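Local atomic coordinates of CurF (Lyngbya majuscula, PDB entry 5DP2), a protein that probably catalyses the NADPH-dependent reductive closure of a cyclopropane ring on a carrier-protein-bound intermediate of curacin A biosynthesis, as an unusual member of the enoyl reductase family. Residues F60-I64 with K65-R69; S70-S74 with A75-T79; V321-A324 with F325-L328. All coordinates share one frame; numbering follows the deposited sequence. Where two conformers were deposited one is given.

Contact 1 (F60-I64 with K65-R69); sequences FQEYI and KKRYR
Glu62 and Arg67 cross obliquely in the loop 60-69, and the Tyr68 hydroxyl reaches back to the carbonyl of Glu62. Glu62 can be followed outward from its backbone. Its CB lies against the phenol of Tyr68, 3.6 Å from Tyr68 OH. With CG anti to the carbonyl carbon (chi1 -67°) and a second bend at chi2, the chain folds over toward Arg67. CG then sits over one face of the Arg67 guanidinium. The carboxylate carbon, Glu62 CD, comes within 3.2 Å of Arg67 NH1. At the tip, Glu62 OE2 forms a salt bridge with Arg67 NH1 at 3.5 Å. The carboxylate and guanidinium planes are 30° apart. Glu62 OE1 accepts a hydrogen bond from a water. Arg67 NH1 donates to the same water, which lies at the guanidinium edge. OE2 has further partners in Arg51 and Asn55, so several partners hold the buried carboxylate.

The backbone of Glu62 is held too. Tyr68 OH donates to Glu62 O at 2.7 Å, from a position tilted out of the carbonyl plane. Arg67 N, at the end of the short 3-10 segment 65-67, donates to Ile64 O at 3.1 Å, the i to i+3 bond of that turn.

The loop lies between helix 50-57 and strand 83-91. Arg67 NH2 reaches Asn55 of that helix and Thr79 O, while Ile64 packs on helix 281-287, where Asp283 OD1 is hydrogen-bonded to Tyr63 OH.

Contact 2 (S70-S74 with A75-T79); sequences SGIIS and AENLT
The backbone turns at Ser74 into a short 3-10 segment, 75-77, and Asn77 folds back onto the chain that precedes it. Ser74 is nearly extended. Ala75 and Glu76 then take up helical angles, and Asn77 ends the turn. Asn77 N donates to Ser74 O at 3.0 Å, the i to i+3 bond of a 3-10 turn. Leu78 N repeats the pattern with Ala75 O at 3.1 Å. Both segments belong to the loop between helix 50-57 and strand 83-91, in the GroES-like part of the enoyl reductase fold.

The side chain of Asn77 makes the straightest bond of the contact. Its ND2 donates to Ile72 O at 2.9 Å, with an angle of 166° at the hydrogen. The acceptor lies in the amide plane of Asn77. Seen from the carbonyl, however, the donor stands above the plane of the peptide. The amide nitrogen, Asn77 ND2, also rests against Ile72 CB at 3.7 Å, with Ile72 CG2 close by. Replacing Asn77 by an alanine would take away this amide, and Ile72 O would probably be left without its donor, giving the 72-74 backbone more freedom to move.

In the conformer given, Ser74 OG sits between its own backbone N and carbonyl carbon (chi1 73°). This turns it toward the 3-10 segment and the side chain of Asn77. A weak bond from Asn77 N to this hydroxyl is doubtful, because Ser74 has a second conformer. Outside the two segments, Glu76 O accepts from Arg14, and Ala75 packs on Tyr18. Below its amide, Asn77 also brings its CB to 3.4 Å from Ile72 O.

Contact 3 (V321-A324 with F325-L328); sequences VVEA and FRHL
Two bends bring the carboxylate of Glu323 to Arg326, three residues on. CG of Glu323 is anti to its carbonyl carbon (chi1 -69°), and the chain bends again at chi2. Arg326 answers with an extended chain from CG to NE that runs beside Val322. These shapes bring Glu323 OE2 to Arg326 NH1 at 2.9 Å, as a hydrogen bond within a salt bridge. The nitrogen meets the syn side of the carboxylate, somewhat out of its plane. The oxygen lies close to the plane of the guanidinium, at its edge. The two planes are 56° apart, so the groups are not coplanar, as a two-pronged pair would be, and a single NH1 to OE2 bond joins them.

Val322 adds a second contact to the same guanidinium. Its CG1 lies over the centre of one face, 3.7 Å above the plane. Arg326 is therefore met at an edge by a charge and on a face by a methyl group.

Elsewhere on the helix, Val321 and Phe325 lie side by side and point the same way. Val321 CG2 touches Phe325 CE1 at 3.9 Å. The ring edge also approaches Val321 O, with Phe325 CD1 at 3.4 Å. Regular i to i+4 bonds run beneath these side chains. Phe325 N reaches Val321 O at 3.0 Å, and Arg326 N reaches Val322 O at 2.9 Å. Leu328 N to Ala324 O is weak, at 3.4 Å.

Helix 321-329 is the crossover of a beta-alpha-beta unit between the parallel strands 313-317 and 336-340. Ala324 packs on both strands, and His327 meets Phe316 edge-to-face. Phe325 packs on helix 50-57, and Leu328 touches the bound NADP.

Contacts 1 and 2 occupy one loop, between helix 50-57 and strand 83-91, and they touch. Arg69 N probably bonds to Asn77 O, and Tyr68 packs on Ser74 O. Contact 1 is partly buried and uses a buried charge pair tied into helix 50-57. Contact 2 is a surface turn, held mainly by an amide side chain and backbone groups. Contact 3 stands apart, its centre about 21 Å from the centre of each of the others. It is also partly buried, but it is a regular helix with its salt bridge toward solvent and Val321, Ala324, Phe325 and Leu328 buried. Helix 50-57 is common ground, touched by side chains of both contact 1 and contact 3.

Contact 1 (F60-I64 with K65-R69)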
ATOM      1  N   PHE A  60      10.543  -9.764  -7.152  1.00 10.21           N
ATOM      2  CA  PHE A  60       9.478  -9.307  -8.056  1.00  9.95           C
ATOM      3  C   PHE A  60      10.099  -8.255  -8.953  1.00  8.92           C
ATOM      4  O   PHE A  60      10.640  -7.264  -8.456  1.00 10.07           O
ATOM      5  CB  PHE A  60       8.281  -8.699  -7.299  1.00 12.10           C
ATOM      6  CG  PHE A  60       7.088  -8.412  -8.183  1.00 11.76           C
ATOM      7  CD1 PHE A  60       7.040  -7.287  -9.016  1.00 11.16           C
ATOM      8  CD2 PHE A  60       6.007  -9.264  -8.185  1.00 14.92           C
ATOM      9  CE1 PHE A  60       5.969  -7.058  -9.859  1.00 12.57           C
ATOM     10  CE2 PHE A  60       4.923  -9.025  -9.018  1.00 15.67           C
ATOM     11  CZ  PHE A  60       4.900  -7.914  -9.849  1.00 14.21           C
ATOM     12  N   GLN A  61      10.011  -8.459 -10.264  1.00  9.05           N
ATOM     13  CA  GLN A  61      10.572  -7.496 -11.210  1.00  9.08           C
ATOM     14  C   GLN A  61       9.487  -6.595 -11.801  1.00  8.58           C
ATOM     15  O   GLN A  61       8.493  -7.093 -12.340  1.00  9.76           O
ATOM     16  CB  GLN A  61      11.328  -8.191 -12.338  1.00 10.52           C
ATOM     17  CG  GLN A  61      12.066  -7.189 -13.185  1.00 11.46           C
ATOM     18  CD  GLN A  61      12.937  -7.850 -14.206  1.00 14.21           C
ATOM     19  OE1 GLN A  61      12.651  -7.792 -15.414  1.00 18.65           O
ATOM     20  NE2 GLN A  61      14.018  -8.479 -13.745  1.00 14.87           N
ATOM     21  N   GLU A  62       9.641  -5.284 -11.642  1.00  8.00           N
ATOM     22  CA  GLU A  62       8.645  -4.392 -12.215  1.00  7.54           C
ATOM     23  C   GLU A  62       8.597  -4.521 -13.732  1.00  7.23           C
ATOM     24  O   GLU A  62       9.644  -4.577 -14.398  1.00  8.18           O
ATOM     25  CB  GLU A  62       8.968  -2.933 -11.860  1.00  7.99           C
ATOM     26  CG  GLU A  62       8.834  -2.632 -10.382  1.00  7.74           C
ATOM     27  CD  GLU A  62       7.443  -2.845  -9.881  1.00  7.86           C
ATOM     28  OE1 GLU A  62       6.505  -2.250 -10.473  1.00  8.84           O
ATOM     29  OE2 GLU A  62       7.244  -3.587  -8.877  1.00  9.20           O
ATOM     30  N   TYR A  63       7.382  -4.492 -14.277  1.00  7.59           N
ATOM     31  CA  TYR A  63       7.139  -4.384 -15.722  1.00  8.17           C
ATOM     32  C   TYR A  63       6.501  -3.029 -16.086  1.00  7.84           C
ATOM     33  O   TYR A  63       6.522  -2.647 -17.258  1.00  9.47           O
ATOM     34  CB  TYR A  63       6.271  -5.564 -16.240  1.00  8.70           C
ATOM     35  CG  TYR A  63       4.981  -5.677 -15.503  1.00  8.41           C
ATOM     36  CD1 TYR A  63       3.900  -4.886 -15.870  1.00  9.10           C
ATOM     37  CD2 TYR A  63       4.846  -6.484 -14.370  1.00  9.81           C
ATOM     38  CE1 TYR A  63       2.725  -4.887 -15.142  1.00  9.91           C
ATOM     39  CE2 TYR A  63       3.691  -6.475 -13.624  1.00 10.14           C
ATOM     40  CZ  TYR A  63       2.625  -5.683 -14.010  1.00  9.87           C
ATOM     41  OH  TYR A  63       1.506  -5.673 -13.236  1.00 12.26           O
ATOM     42  N   ILE A  64       5.935  -2.309 -15.114  1.00  7.31           N
ATOM     43  CA  ILE A  64       5.361  -1.001 -15.391  1.00  7.19           C
ATOM     44  C   ILE A  64       6.499  -0.042 -15.744  1.00  6.56           C
ATOM     45  O   ILE A  64       7.425   0.176 -14.958  1.00  6.58           O
ATOM     46  CB  ILE A  64       4.527  -0.529 -14.190  1.00  8.25           C
ATOM     47  CG1 ILE A  64       3.225  -1.337 -14.192  1.00 10.13           C
ATOM     48  CG2 ILE A  64       4.275   0.964 -14.249  1.00  8.77           C
ATOM     49  CD1 ILE A  64       2.349  -1.114 -13.003  1.00 11.54           C
ATOM     50  N   LYS A  65       6.398   0.584 -16.924  1.00  6.95           N
ATOM     51  CA  LYS A  65       7.500   1.385 -17.421  1.00  6.72           C
ATOM     52  C   LYS A  65       7.704   2.669 -16.617  1.00  6.26           C
ATOM     53  O   LYS A  65       8.815   3.169 -16.554  1.00  6.82           O
ATOM     54  CB  LYS A  65       7.360   1.617 -18.926  1.00  8.43           C
ATOM     55  CG  LYS A  65       7.659   0.320 -19.713  1.00 12.90           C
ATOM     56  CD  LYS A  65       7.781   0.402 -21.192  1.00 16.03           C
ATOM     57  CE  LYS A  65       8.485  -0.867 -21.667  1.00 21.56           C
ATOM     58  NZ  LYS A  65       8.600  -0.931 -23.144  1.00 22.56           N
ATOM     59  N   LYS A  66       6.641   3.157 -15.959  1.00  6.41           N
ATOM     60  CA  LYS A  66       6.744   4.347 -15.116  1.00  7.12           C
ATOM     61  C   LYS A  66       7.734   4.160 -13.968  1.00  6.06           C
ATOM     62  O   LYS A  66       8.242   5.145 -13.435  1.00  6.88           O
ATOM     63  CB  LYS A  66       5.328   4.681 -14.546  1.00  8.97           C
ATOM     64  CG  LYS A  66       5.190   6.075 -13.967  1.00  8.98           C
ATOM     65  CD  LYS A  66       3.818   6.358 -13.415  1.00 10.72           C
ATOM     66  CE  LYS A  66       3.672   7.838 -13.130  1.00 11.94           C
ATOM     67  NZ  LYS A  66       2.383   8.170 -12.527  1.00 13.83           N
ATOM     68  N   ARG A  67       7.999   2.915 -13.567  1.00  5.53           N
ATOM     69  CA  ARG A  67       8.978   2.614 -12.521  1.00  5.43           C
ATOM     70  C   ARG A  67      10.437   2.696 -12.983  1.00  5.38           C
ATOM     71  O   ARG A  67      11.325   2.504 -12.171  1.00  6.28           O
ATOM     72  CB  ARG A  67       8.721   1.252 -11.895  1.00  5.21           C
ATOM     73  CG  ARG A  67       7.497   1.180 -10.965  1.00  5.37           C
ATOM     74  CD  ARG A  67       7.629   1.976  -9.682  1.00  5.60           C
ATOM     75  NE  ARG A  67       8.804   1.628  -8.873  1.00  5.50           N
ATOM     76  CZ  ARG A  67       8.935   0.524  -8.140  1.00  5.55           C
ATOM     77  NH1 ARG A  67       7.941  -0.324  -7.954  1.00  6.44           N
ATOM     78  NH2 ARG A  67      10.115   0.281  -7.543  1.00  6.16           N
ATOM     79  N   TYR A  68      10.670   2.993 -14.278  1.00  5.69           N
ATOM     80  CA  TYR A  68      12.028   3.039 -14.815  1.00  5.71           C
ATOM     81  C   TYR A  68      12.320   4.350 -15.495  1.00  5.79           C
ATOM     82  O   TYR A  68      11.503   4.864 -16.280  1.00  6.48           O
ATOM     83  CB  TYR A  68      12.238   1.902 -15.819  1.00  6.79           C
ATOM     84  CG  TYR A  68      12.124   0.525 -15.217  1.00  6.41           C
ATOM     85  CD1 TYR A  68      13.234  -0.094 -14.654  1.00  6.53           C
ATOM     86  CD2 TYR A  68      10.933  -0.182 -15.220  1.00  6.61           C
ATOM     87  CE1 TYR A  68      13.173  -1.366 -14.144  1.00  6.67           C
ATOM     88  CE2 TYR A  68      10.860  -1.461 -14.712  1.00  6.85           C
ATOM     89  CZ  TYR A  68      11.981  -2.069 -14.196  1.00  6.74           C
ATOM     90  OH  TYR A  68      11.978  -3.372 -13.718  1.00  8.01           O
ATOM     91  N   ARG A  69      13.522   4.879 -15.282  1.00  5.79           N
ATOM     92  CA  ARG A  69      13.940   6.062 -16.009  1.00  6.30           C
ATOM     93  C   ARG A  69      13.915   5.806 -17.514  1.00  7.22           C
ATOM     94  O   ARG A  69      14.411   4.786 -17.992  1.00  8.94           O
ATOM     95  CB  ARG A  69      15.349   6.478 -15.572  1.00  6.40           C
ATOM     96  CG  ARG A  69      15.455   6.902 -14.114  1.00  6.81           C
ATOM     97  CD  ARG A  69      14.498   8.036 -13.731  1.00  7.20           C
ATOM     98  NE  ARG A  69      14.683   9.241 -14.533  1.00  7.26           N
ATOM     99  CZ  ARG A  69      15.460  10.258 -14.182  1.00  7.28           C
ATOM    100  NH1 ARG A  69      16.116  10.265 -13.031  1.00  7.34           N
ATOM    101  NH2 ARG A  69      15.597  11.296 -15.003  1.00  8.07           N
TER
HETATM  102  O   HOH W   1       5.099  -0.478  -8.888  1.00  7.40           O
HETATM  103  O   HOH W   2      12.189  -4.516 -10.503  1.00  9.88           O

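Contact 2 (S70-S74 with A75-T79)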
ATOM      1  N   SER A  70      13.303   6.769 -18.235  1.00  7.39           N
ATOM      2  CA  SER A  70      13.097   6.715 -19.687  0.53  8.47           C
ATOM      3  C   SER A  70      12.198   5.592 -20.141  1.00  7.93           C
ATOM      4  O   SER A  70      12.037   5.359 -21.338  1.00  9.14           O
ATOM      5  CB  SER A  70      14.420   6.647 -20.446  0.53  9.60           C
ATOM      6  OG  SER A  70      15.108   7.855 -20.323  0.53 12.35           O
ATOM      7  N   GLY A  71      11.583   4.883 -19.187  1.00  7.62           N
ATOM      8  CA  GLY A  71      10.729   3.761 -19.512  1.00  8.36           C
ATOM      9  C   GLY A  71      11.479   2.546 -20.018  1.00  8.87           C
ATOM     10  O   GLY A  71      10.876   1.681 -20.612  1.00 12.08           O
ATOM     11  N   ILE A  72      12.791   2.489 -19.777  1.00  8.82           N
ATOM     12  CA  ILE A  72      13.645   1.405 -20.257  1.00 10.33           C
ATOM     13  C   ILE A  72      13.949   0.473 -19.076  1.00  8.96           C
ATOM     14  O   ILE A  72      14.525   0.884 -18.057  1.00  9.61           O
ATOM     15  CB  ILE A  72      14.929   1.944 -20.917  1.00 12.27           C
ATOM     16  CG1 ILE A  72      14.557   2.723 -22.172  1.00 15.02           C
ATOM     17  CG2 ILE A  72      15.887   0.801 -21.235  1.00 14.37           C
ATOM     18  CD1 ILE A  72      15.725   3.403 -22.835  1.00 19.38           C
ATOM     19  N   ILE A  73      13.489  -0.770 -19.200  1.00  9.85           N
ATOM     20  CA  ILE A  73      13.553  -1.749 -18.093  1.00  9.96           C
ATOM     21  C   ILE A  73      14.976  -2.265 -17.863  1.00 10.09           C
ATOM     22  O   ILE A  73      15.530  -2.954 -18.732  1.00 13.32           O
ATOM     23  CB  ILE A  73      12.567  -2.902 -18.353  1.00  9.84           C
ATOM     24  CG1 ILE A  73      11.122  -2.377 -18.382  1.00 10.98           C
ATOM     25  CG2 ILE A  73      12.713  -4.003 -17.319  1.00 10.84           C
ATOM     26  CD1 ILE A  73      10.081  -3.410 -18.756  1.00 12.62           C
ATOM     27  N   SER A  74      15.525  -1.958 -16.691  1.00  9.44           N
ATOM     28  CA  SER A  74      16.828  -2.450 -16.215  0.69  9.98           C
ATOM     29  C   SER A  74      16.996  -2.062 -14.762  1.00  9.07           C
ATOM     30  O   SER A  74      16.447  -1.048 -14.338  1.00  8.79           O
ATOM     31  CB  SER A  74      17.990  -1.851 -17.008  0.69 11.42           C
ATOM     32  OG  SER A  74      18.178  -0.497 -16.650  0.69 12.55           O
ATOM     33  N   ALA A  75      17.783  -2.824 -13.997  1.00  9.19           N
ATOM     34  CA  ALA A  75      17.980  -2.497 -12.594  1.00  8.31           C
ATOM     35  C   ALA A  75      18.490  -1.091 -12.412  1.00  7.60           C
ATOM     36  O   ALA A  75      18.045  -0.381 -11.494  1.00  7.84           O
ATOM     37  CB  ALA A  75      18.953  -3.475 -11.938  1.00  9.94           C
ATOM     38  N   GLU A  76      19.452  -0.679 -13.237  1.00  8.51           N
ATOM     39  CA  GLU A  76      20.074   0.621 -13.036  0.50  8.58           C
ATOM     40  C   GLU A  76      19.159   1.794 -13.366  1.00  7.75           C
ATOM     41  O   GLU A  76      19.482   2.942 -13.040  1.00  8.95           O
ATOM     42  CB  GLU A  76      21.376   0.720 -13.829  0.50 10.54           C
ATOM     43  CG  GLU A  76      21.193   0.700 -15.338  0.50 11.09           C
ATOM     44  CD  GLU A  76      22.512   0.682 -16.074  0.50 19.37           C
ATOM     45  OE1 GLU A  76      23.480   0.137 -15.518  0.50 25.09           O
ATOM     46  OE2 GLU A  76      22.594   1.207 -17.201  0.50 22.64           O
ATOM     47  N   ASN A  77      18.005   1.506 -13.981  1.00  7.29           N
ATOM     48  CA  ASN A  77      17.002   2.528 -14.290  1.00  6.83           C
ATOM     49  C   ASN A  77      15.844   2.542 -13.291  1.00  6.27           C
ATOM     50  O   ASN A  77      15.000   3.434 -13.363  1.00  6.23           O
ATOM     51  CB  ASN A  77      16.461   2.331 -15.707  1.00  7.31           C
ATOM     52  CG  ASN A  77      17.504   2.574 -16.773  1.00  8.11           C
ATOM     53  OD1 ASN A  77      18.600   3.070 -16.498  1.00  9.50           O
ATOM     54  ND2 ASN A  77      17.139   2.244 -18.007  1.00 10.57           N
ATOM     55  N   LEU A  78      15.748   1.536 -12.426  1.00  6.25           N
ATOM     56  CA  LEU A  78      14.605   1.423 -11.501  1.00  5.94           C
ATOM     57  C   LEU A  78      14.595   2.567 -10.489  1.00  5.53           C
ATOM     58  O   LEU A  78      15.605   2.850  -9.847  1.00  5.97           O
ATOM     59  CB  LEU A  78      14.688   0.079 -10.770  1.00  6.19           C
ATOM     60  CG  LEU A  78      13.506  -0.256  -9.842  1.00  6.64           C
ATOM     61  CD1 LEU A  78      12.197  -0.426 -10.587  1.00  7.08           C
ATOM     62  CD2 LEU A  78      13.815  -1.512  -9.055  1.00  7.68           C
ATOM     63  N   THR A  79      13.415   3.180 -10.328  1.00  5.66           N
ATOM     64  CA  THR A  79      13.194   4.158  -9.277  1.00  5.30           C
ATOM     65  C   THR A  79      12.212   3.584  -8.244  1.00  4.87           C
ATOM     66  O   THR A  79      11.572   2.555  -8.464  1.00  5.41           O
ATOM     67  CB  THR A  79      12.696   5.509  -9.837  1.00  5.62           C
ATOM     68  OG1 THR A  79      11.424   5.338 -10.465  1.00  6.19           O
ATOM     69  CG2 THR A  79      13.638   6.088 -10.858  1.00  6.51           C
TER
HETATM   70  O   HOH W   3      20.161   0.083 -18.388  1.00 38.81           O

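Contact 3 (V321-A324 with F325-L328)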
ATOM      1  N   VAL A 321      18.082   5.233   4.737  1.00  8.20           N
ATOM      2  CA  VAL A 321      17.123   4.542   3.895  1.00  8.11           C
ATOM      3  C   VAL A 321      17.372   3.025   3.816  1.00  7.99           C
ATOM      4  O   VAL A 321      16.401   2.269   3.743  1.00  7.99           O
ATOM      5  CB  VAL A 321      17.081   5.202   2.480  1.00  9.05           C
ATOM      6  CG1 VAL A 321      18.402   5.048   1.723  1.00 10.29           C
ATOM      7  CG2 VAL A 321      15.910   4.692   1.671  1.00 10.00           C
ATOM      8  N   VAL A 322      18.622   2.572   3.855  1.00  8.37           N
ATOM      9  CA  VAL A 322      18.852   1.126   3.826  1.00  8.90           C
ATOM     10  C   VAL A 322      18.220   0.469   5.070  1.00  8.87           C
ATOM     11  O   VAL A 322      17.548  -0.562   4.967  1.00  9.25           O
ATOM     12  CB  VAL A 322      20.363   0.803   3.729  1.00 10.64           C
ATOM     13  CG1 VAL A 322      20.619  -0.686   3.934  1.00 12.01           C
ATOM     14  CG2 VAL A 322      20.905   1.236   2.368  1.00 11.50           C
ATOM     15  N   GLU A 323      18.458   1.059   6.238  1.00  9.42           N
ATOM     16  CA  GLU A 323      17.860   0.546   7.461  1.00 10.03           C
ATOM     17  C   GLU A 323      16.324   0.616   7.435  1.00  8.28           C
ATOM     18  O   GLU A 323      15.661  -0.249   8.018  1.00  8.81           O
ATOM     19  CB  GLU A 323      18.413   1.241   8.687  1.00 12.42           C
ATOM     20  CG  GLU A 323      19.874   0.867   8.945  1.00 17.45           C
ATOM     21  CD  GLU A 323      20.136  -0.650   9.009  1.00 24.39           C
ATOM     22  OE1 GLU A 323      19.352  -1.414   9.623  1.00 27.60           O
ATOM     23  OE2 GLU A 323      21.158  -1.107   8.453  1.00 38.50           O
ATOM     24  N   ALA A 324      15.750   1.636   6.784  1.00  7.41           N
ATOM     25  CA  ALA A 324      14.297   1.714   6.654  1.00  7.30           C
ATOM     26  C   ALA A 324      13.762   0.509   5.855  1.00  6.79           C
ATOM     27  O   ALA A 324      12.791  -0.135   6.231  1.00  7.13           O
ATOM     28  CB  ALA A 324      13.918   3.012   5.971  1.00  7.62           C
ATOM     29  N   PHE A 325      14.420   0.208   4.712  1.00  6.82           N
ATOM     30  CA  PHE A 325      14.036  -0.947   3.926  1.00  7.15           C
ATOM     31  C   PHE A 325      14.220  -2.235   4.724  1.00  7.83           C
ATOM     32  O   PHE A 325      13.378  -3.135   4.668  1.00  8.26           O
ATOM     33  CB  PHE A 325      14.824  -1.040   2.598  1.00  7.69           C
ATOM     34  CG  PHE A 325      14.251  -0.244   1.429  1.00  7.07           C
ATOM     35  CD1 PHE A 325      14.188   1.135   1.438  1.00  6.99           C
ATOM     36  CD2 PHE A 325      13.825  -0.896   0.285  1.00  7.33           C
ATOM     37  CE1 PHE A 325      13.678   1.835   0.343  1.00  7.40           C
ATOM     38  CE2 PHE A 325      13.328  -0.210  -0.819  1.00  8.02           C
ATOM     39  CZ  PHE A 325      13.271   1.174  -0.794  1.00  7.73           C
ATOM     40  N   ARG A 326      15.320  -2.330   5.482  1.00  8.44           N
ATOM     41  CA  ARG A 326      15.572  -3.534   6.287  1.00  9.45           C
ATOM     42  C   ARG A 326      14.546  -3.709   7.389  1.00  9.01           C
ATOM     43  O   ARG A 326      14.189  -4.844   7.734  1.00 10.58           O
ATOM     44  CB  ARG A 326      16.977  -3.483   6.890  1.00 11.83           C
ATOM     45  CG  ARG A 326      18.073  -3.867   5.944  1.00 15.28           C
ATOM     46  CD  ARG A 326      19.425  -3.776   6.612  1.00 18.10           C
ATOM     47  NE  ARG A 326      20.414  -4.268   5.674  1.00 20.32           N
ATOM     48  CZ  ARG A 326      21.681  -3.880   5.628  1.00 23.61           C
ATOM     49  NH1 ARG A 326      22.145  -3.007   6.517  1.00 26.87           N
ATOM     50  NH2 ARG A 326      22.512  -4.391   4.715  1.00 25.01           N
ATOM     51  N   HIS A 327      14.060  -2.597   7.942  1.00  8.74           N
ATOM     52  CA  HIS A 327      13.058  -2.642   9.012  1.00  8.91           C
ATOM     53  C   HIS A 327      11.811  -3.345   8.488  1.00  8.56           C
ATOM     54  O   HIS A 327      11.174  -4.140   9.176  1.00 10.36           O
ATOM     55  CB  HIS A 327      12.783  -1.223   9.500  1.00  9.82           C
ATOM     56  CG  HIS A 327      12.018  -1.134  10.782  1.00 11.02           C
ATOM     57  ND1 HIS A 327      12.600  -1.184  12.027  1.00 14.10           N
ATOM     58  CD2 HIS A 327      10.698  -0.907  10.993  1.00 11.60           C
ATOM     59  CE1 HIS A 327      11.664  -1.008  12.949  1.00 14.64           C
ATOM     60  NE2 HIS A 327      10.499  -0.856  12.344  1.00 14.46           N
ATOM     61  N   LEU A 328      11.439  -3.036   7.235  1.00  8.18           N
ATOM     62  CA  LEU A 328      10.290  -3.682   6.590  1.00  8.07           C
ATOM     63  C   LEU A 328      10.614  -5.121   6.184  1.00  8.04           C
ATOM     64  O   LEU A 328       9.815  -6.028   6.434  1.00  9.21           O
ATOM     65  CB  LEU A 328       9.824  -2.836   5.382  1.00  7.84           C
ATOM     66  CG  LEU A 328       8.540  -3.322   4.737  1.00  8.11           C
ATOM     67  CD1 LEU A 328       7.390  -3.526   5.713  1.00 10.29           C
ATOM     68  CD2 LEU A 328       8.162  -2.368   3.627  1.00  9.02           C
TER